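Local atomic coordinates of 4-phosphoerythronate dehydrogenase (Lactobacillus jensenii, PDB entry 4PRK), a protein that probably catalyses the NAD-dependent interconversion of D-lactate and pyruvate, as a D-lactate dehydrogenase of the D-2-hydroxyacid dehydrogenase family. Residues M1-R13 with Q41-L53. Sequence-based numbering, arbitrary orientation.
Sequences MKIAVFSPSESER and QVADCDGVLLKPL
The edge of the Phe6 ring meets Val48 and Val42: CE1 touches Val48 CG1 at 3.3 Å, and CZ reaches Val42 CG2 at 3.7 Å, with the Val42 side chain running roughly at right angles to that of the phenylalanine. Leu50 lies alongside, pointing the same way, its CD2 obliquely placed against CD1 of the ring. Phe6 CG, anti to the carbonyl carbon (chi1 -71°), directs the ring across to strand 47-50, on the side that also carries Val48 and Ala4, whose CB packs on Cys45 SG (3.6 Å). On the other side, where Leu49 packs on helix 301-319, Ile3 CG2 touches Leu49 CG at 3.7 Å, while Ile3 CD1 lies over the backbone of Gly47. Strands 2-6 and 47-50 are the parallel neighbours 1 and 3 in the 2-1-3-4-5 sheet of the flavodoxin-like domain, distinct from the seven-stranded Rossmann domain that probably binds NAD; Ala4 N to Gly47 O, Leu49 N to Ala4 O and Phe6 N to Leu49 O join them. At the N-terminal end of the pair, Asp46 OD1 accepts from Lys2 N at 3.0 Å in a nearly straight bond (168°), and Asp46 N returns one to Lys2 O. The Lys2 chain, kinked in its middle (chi3 83°), brings NZ above the carboxylate plane of Asp44 for a salt bridge to OD2 (3.0 Å); OD1 of that aspartate pairs with Lys28.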
loop_
_atom_site.group_PDB
_atom_site.type_symbol
_atom_site.label_atom_id
_atom_site.label_comp_id
_atom_site.label_asym_id
_atom_site.label_seq_id
_atom_site.Cartn_x
_atom_site.Cartn_y
_atom_site.Cartn_z
ATOM N N MET A 1 7.415 -43.320 -5.411
ATOM C CA MET A 1 6.189 -42.488 -5.343
ATOM C C MET A 1 5.676 -42.131 -6.774
ATOM O O MET A 1 6.272 -41.293 -7.469
ATOM C CB MET A 1 6.492 -41.251 -4.473
ATOM C CG MET A 1 5.269 -40.562 -3.889
ATOM S SD MET A 1 4.254 -41.615 -2.829
ATOM C CE MET A 1 2.619 -41.023 -3.223
ATOM N N LYS A 2 4.594 -42.789 -7.208
ATOM C CA LYS A 2 3.918 -42.483 -8.477
ATOM C C LYS A 2 2.446 -42.053 -8.262
ATOM O O LYS A 2 1.649 -42.769 -7.603
ATOM C CB LYS A 2 3.976 -43.684 -9.418
ATOM C CG LYS A 2 3.506 -43.397 -10.829
ATOM C CD LYS A 2 4.436 -44.025 -11.876
ATOM C CE LYS A 2 4.134 -45.494 -12.150
ATOM N NZ LYS A 2 4.588 -45.916 -13.513
ATOM N N ILE A 3 2.089 -40.894 -8.846
ATOM C CA ILE A 3 0.721 -40.317 -8.730
ATOM C C ILE A 3 0.101 -40.121 -10.133
ATOM O O ILE A 3 0.649 -39.435 -11.000
ATOM C CB ILE A 3 0.717 -39.007 -7.875
ATOM C CG1 ILE A 3 1.212 -39.247 -6.412
ATOM C CG2 ILE A 3 -0.646 -38.325 -7.882
ATOM C CD1 ILE A 3 0.232 -39.936 -5.484
ATOM N N ALA A 4 -1.011 -40.783 -10.388
ATOM C CA ALA A 4 -1.665 -40.639 -11.674
ATOM C C ALA A 4 -2.373 -39.302 -11.763
ATOM O O ALA A 4 -3.010 -38.881 -10.818
ATOM C CB ALA A 4 -2.637 -41.773 -11.911
ATOM N N VAL A 5 -2.252 -38.648 -12.907
ATOM C CA VAL A 5 -2.897 -37.377 -13.147
ATOM C C VAL A 5 -3.838 -37.513 -14.326
ATOM O O VAL A 5 -3.410 -37.737 -15.439
ATOM C CB VAL A 5 -1.857 -36.309 -13.487
ATOM C CG1 VAL A 5 -2.522 -34.991 -13.825
ATOM C CG2 VAL A 5 -0.883 -36.151 -12.340
ATOM N N PHE A 6 -5.118 -37.302 -14.082
ATOM C CA PHE A 6 -6.118 -37.535 -15.097
ATOM C C PHE A 6 -6.505 -36.265 -15.795
ATOM O O PHE A 6 -6.746 -35.270 -15.159
ATOM C CB PHE A 6 -7.336 -38.196 -14.478
ATOM C CG PHE A 6 -7.090 -39.610 -14.069
ATOM C CD1 PHE A 6 -6.625 -39.901 -12.808
ATOM C CD2 PHE A 6 -7.279 -40.640 -14.963
ATOM C CE1 PHE A 6 -6.381 -41.199 -12.436
ATOM C CE2 PHE A 6 -7.034 -41.944 -14.598
ATOM C CZ PHE A 6 -6.585 -42.220 -13.334
ATOM N N SER A 7 -6.562 -36.314 -17.113
ATOM C CA SER A 7 -7.026 -35.177 -17.877
ATOM C C SER A 7 -6.278 -33.870 -17.629
ATOM O O SER A 7 -6.868 -32.863 -17.275
ATOM C CB SER A 7 -8.511 -34.979 -17.638
ATOM O OG SER A 7 -9.017 -33.966 -18.468
ATOM N N PRO A 8 -4.966 -33.876 -17.772
ATOM C CA PRO A 8 -4.277 -32.584 -17.626
ATOM C C PRO A 8 -4.564 -31.561 -18.736
ATOM O O PRO A 8 -4.756 -31.923 -19.884
ATOM C CB PRO A 8 -2.808 -32.969 -17.624
ATOM C CG PRO A 8 -2.735 -34.079 -18.573
ATOM C CD PRO A 8 -3.880 -34.915 -18.136
ATOM N N SER A 9 -4.600 -30.288 -18.365
ATOM C CA SER A 9 -4.626 -29.207 -19.305
ATOM C C SER A 9 -3.272 -29.139 -19.950
ATOM O O SER A 9 -2.302 -29.681 -19.442
ATOM C CB SER A 9 -4.860 -27.874 -18.598
ATOM O OG SER A 9 -3.648 -27.324 -18.124
ATOM N N GLU A 10 -3.211 -28.423 -21.049
ATOM C CA GLU A 10 -1.970 -28.113 -21.710
ATOM C C GLU A 10 -0.955 -27.341 -20.784
ATOM O O GLU A 10 0.233 -27.628 -20.739
ATOM C CB GLU A 10 -2.349 -27.264 -22.911
ATOM C CG GLU A 10 -1.168 -26.728 -23.686
ATOM C CD GLU A 10 -1.584 -25.938 -24.905
ATOM O OE1 GLU A 10 -2.718 -25.417 -24.917
ATOM O OE2 GLU A 10 -0.746 -25.832 -25.839
ATOM N N SER A 11 -1.451 -26.364 -20.041
ATOM C CA SER A 11 -0.643 -25.615 -19.113
ATOM C C SER A 11 -0.189 -26.580 -18.034
ATOM O O SER A 11 0.978 -26.541 -17.630
ATOM C CB SER A 11 -1.447 -24.396 -18.541
ATOM O OG SER A 11 -1.734 -23.422 -19.579
ATOM N N GLU A 12 -1.079 -27.461 -17.558
ATOM C CA GLU A 12 -0.663 -28.433 -16.563
ATOM C C GLU A 12 0.505 -29.309 -17.079
ATOM O O GLU A 12 1.450 -29.561 -16.339
ATOM C CB GLU A 12 -1.824 -29.288 -16.103
ATOM C CG GLU A 12 -2.762 -28.625 -15.102
ATOM C CD GLU A 12 -3.955 -29.486 -14.739
ATOM O OE1 GLU A 12 -4.621 -29.988 -15.637
ATOM O OE2 GLU A 12 -4.226 -29.682 -13.560
ATOM N N ARG A 13 0.460 -29.719 -18.346
ATOM C CA ARG A 13 1.504 -30.599 -18.938
ATOM C C ARG A 13 2.895 -29.989 -18.850
ATOM O O ARG A 13 3.893 -30.635 -18.444
ATOM C CB ARG A 13 1.184 -30.869 -20.412
ATOM C CG ARG A 13 -0.011 -31.795 -20.621
ATOM C CD ARG A 13 -0.359 -31.990 -22.101
ATOM N NE ARG A 13 -1.510 -32.886 -22.244
ATOM C CZ ARG A 13 -1.461 -34.212 -22.113
ATOM N NH1 ARG A 13 -0.310 -34.816 -21.831
ATOM N NH2 ARG A 13 -2.565 -34.944 -22.243
ATOM N N GLN A 41 -5.044 -48.342 -15.086
ATOM C CA GLN A 41 -3.779 -47.593 -15.185
ATOM C C GLN A 41 -3.304 -46.966 -13.844
ATOM O O GLN A 41 -2.185 -46.476 -13.705
ATOM C CB GLN A 41 -3.944 -46.540 -16.266
ATOM C CG GLN A 41 -4.749 -47.086 -17.434
ATOM C CD GLN A 41 -4.469 -46.386 -18.728
ATOM O OE1 GLN A 41 -3.389 -45.818 -18.925
ATOM N NE2 GLN A 41 -5.440 -46.438 -19.642
ATOM N N VAL A 42 -4.182 -47.024 -12.857
ATOM C CA VAL A 42 -3.896 -46.592 -11.502
ATOM C C VAL A 42 -3.139 -47.660 -10.749
ATOM O O VAL A 42 -2.647 -47.441 -9.663
ATOM C CB VAL A 42 -5.198 -46.338 -10.735
ATOM C CG1 VAL A 42 -4.905 -45.735 -9.377
ATOM C CG2 VAL A 42 -6.117 -45.456 -11.550
ATOM N N ALA A 43 -3.034 -48.822 -11.361
ATOM C CA ALA A 43 -2.608 -50.026 -10.677
ATOM C C ALA A 43 -1.226 -49.875 -10.076
ATOM O O ALA A 43 -0.984 -50.342 -8.975
ATOM C CB ALA A 43 -2.641 -51.205 -11.634
ATOM N N ASP A 44 -0.335 -49.205 -10.788
ATOM C CA ASP A 44 1.030 -49.029 -10.323
ATOM C C ASP A 44 1.207 -47.686 -9.630
ATOM O O ASP A 44 2.314 -47.202 -9.473
ATOM C CB ASP A 44 2.049 -49.219 -11.443
ATOM C CG ASP A 44 1.768 -48.368 -12.649
ATOM O OD1 ASP A 44 0.666 -47.817 -12.761
ATOM O OD2 ASP A 44 2.657 -48.256 -13.504
ATOM N N CYS A 45 0.100 -47.124 -9.172
ATOM C CA CYS A 45 0.069 -45.774 -8.659
ATOM C C CYS A 45 -0.220 -45.687 -7.165
ATOM O O CYS A 45 -1.067 -46.394 -6.644
ATOM C CB CYS A 45 -0.960 -44.961 -9.435
ATOM S SG CYS A 45 -0.401 -44.394 -11.050
ATOM N N ASP A 46 0.534 -44.841 -6.474
ATOM C CA ASP A 46 0.282 -44.506 -5.073
ATOM C C ASP A 46 -1.026 -43.734 -4.774
ATOM O O ASP A 46 -1.635 -43.915 -3.733
ATOM C CB ASP A 46 1.493 -43.791 -4.473
ATOM C CG ASP A 46 2.678 -44.709 -4.267
ATOM O OD1 ASP A 46 3.548 -44.775 -5.146
ATOM O OD2 ASP A 46 2.751 -45.363 -3.219
ATOM N N GLY A 47 -1.392 -42.818 -5.663
ATOM C CA GLY A 47 -2.521 -41.922 -5.458
ATOM C C GLY A 47 -3.043 -41.319 -6.747
ATOM O O GLY A 47 -2.410 -41.463 -7.779
ATOM N N VAL A 48 -4.195 -40.656 -6.705
ATOM C CA VAL A 48 -4.778 -40.117 -7.925
ATOM C C VAL A 48 -5.111 -38.619 -7.818
ATOM O O VAL A 48 -5.452 -38.112 -6.739
ATOM C CB VAL A 48 -5.993 -40.977 -8.345
ATOM C CG1 VAL A 48 -6.874 -40.265 -9.360
ATOM C CG2 VAL A 48 -5.506 -42.306 -8.911
ATOM N N LEU A 49 -4.948 -37.909 -8.944
ATOM C CA LEU A 49 -5.301 -36.482 -9.056
ATOM C C LEU A 49 -6.347 -36.349 -10.178
ATOM O O LEU A 49 -6.075 -36.689 -11.351
ATOM C CB LEU A 49 -4.045 -35.613 -9.309
ATOM C CG LEU A 49 -3.014 -35.467 -8.160
ATOM C CD1 LEU A 49 -1.930 -34.424 -8.487
ATOM C CD2 LEU A 49 -3.684 -35.122 -6.830
ATOM N N LEU A 50 -7.540 -35.857 -9.809
ATOM C CA LEU A 50 -8.697 -35.857 -10.710
ATOM C C LEU A 50 -9.101 -34.466 -11.156
ATOM O O LEU A 50 -8.948 -33.484 -10.413
ATOM C CB LEU A 50 -9.896 -36.514 -10.018
ATOM C CG LEU A 50 -9.801 -38.026 -9.708
ATOM C CD1 LEU A 50 -11.196 -38.635 -9.493
ATOM C CD2 LEU A 50 -9.075 -38.763 -10.836
ATOM N N LYS A 51 -9.525 -34.373 -12.405
ATOM C CA LYS A 51 -10.160 -33.197 -12.950
ATOM C C LYS A 51 -11.355 -33.699 -13.711
ATOM O O LYS A 51 -11.305 -33.815 -14.932
ATOM C CB LYS A 51 -9.220 -32.421 -13.862
ATOM C CG LYS A 51 -9.807 -31.125 -14.399
ATOM C CD LYS A 51 -8.794 -30.357 -15.234
ATOM C CE LYS A 51 -9.472 -29.418 -16.214
ATOM N NZ LYS A 51 -8.594 -28.283 -16.601
ATOM N N PRO A 52 -12.475 -34.025 -12.926
ATOM C CA PRO A 52 -13.500 -34.757 -13.680
ATOM C C PRO A 52 -14.368 -33.869 -14.550
ATOM O O PRO A 52 -14.975 -32.934 -14.072
ATOM C CB PRO A 52 -14.358 -35.431 -12.594
ATOM C CG PRO A 52 -13.818 -35.029 -11.274
ATOM C CD PRO A 52 -13.049 -33.794 -11.515
ATOM N N LEU A 53 -14.430 -34.180 -15.831
ATOM C CA LEU A 53 -15.312 -33.472 -16.720
ATOM C C LEU A 53 -16.774 -33.697 -16.343
ATOM O O LEU A 53 -17.571 -32.770 -16.285
ATOM C CB LEU A 53 -15.070 -33.957 -18.141
ATOM C CG LEU A 53 -16.126 -33.628 -19.190
ATOM C CD1 LEU A 53 -15.452 -33.122 -20.455
ATOM C CD2 LEU A 53 -16.983 -34.846 -19.474
HETATM O O HOH W 1 -7.989 -30.449 -18.771
#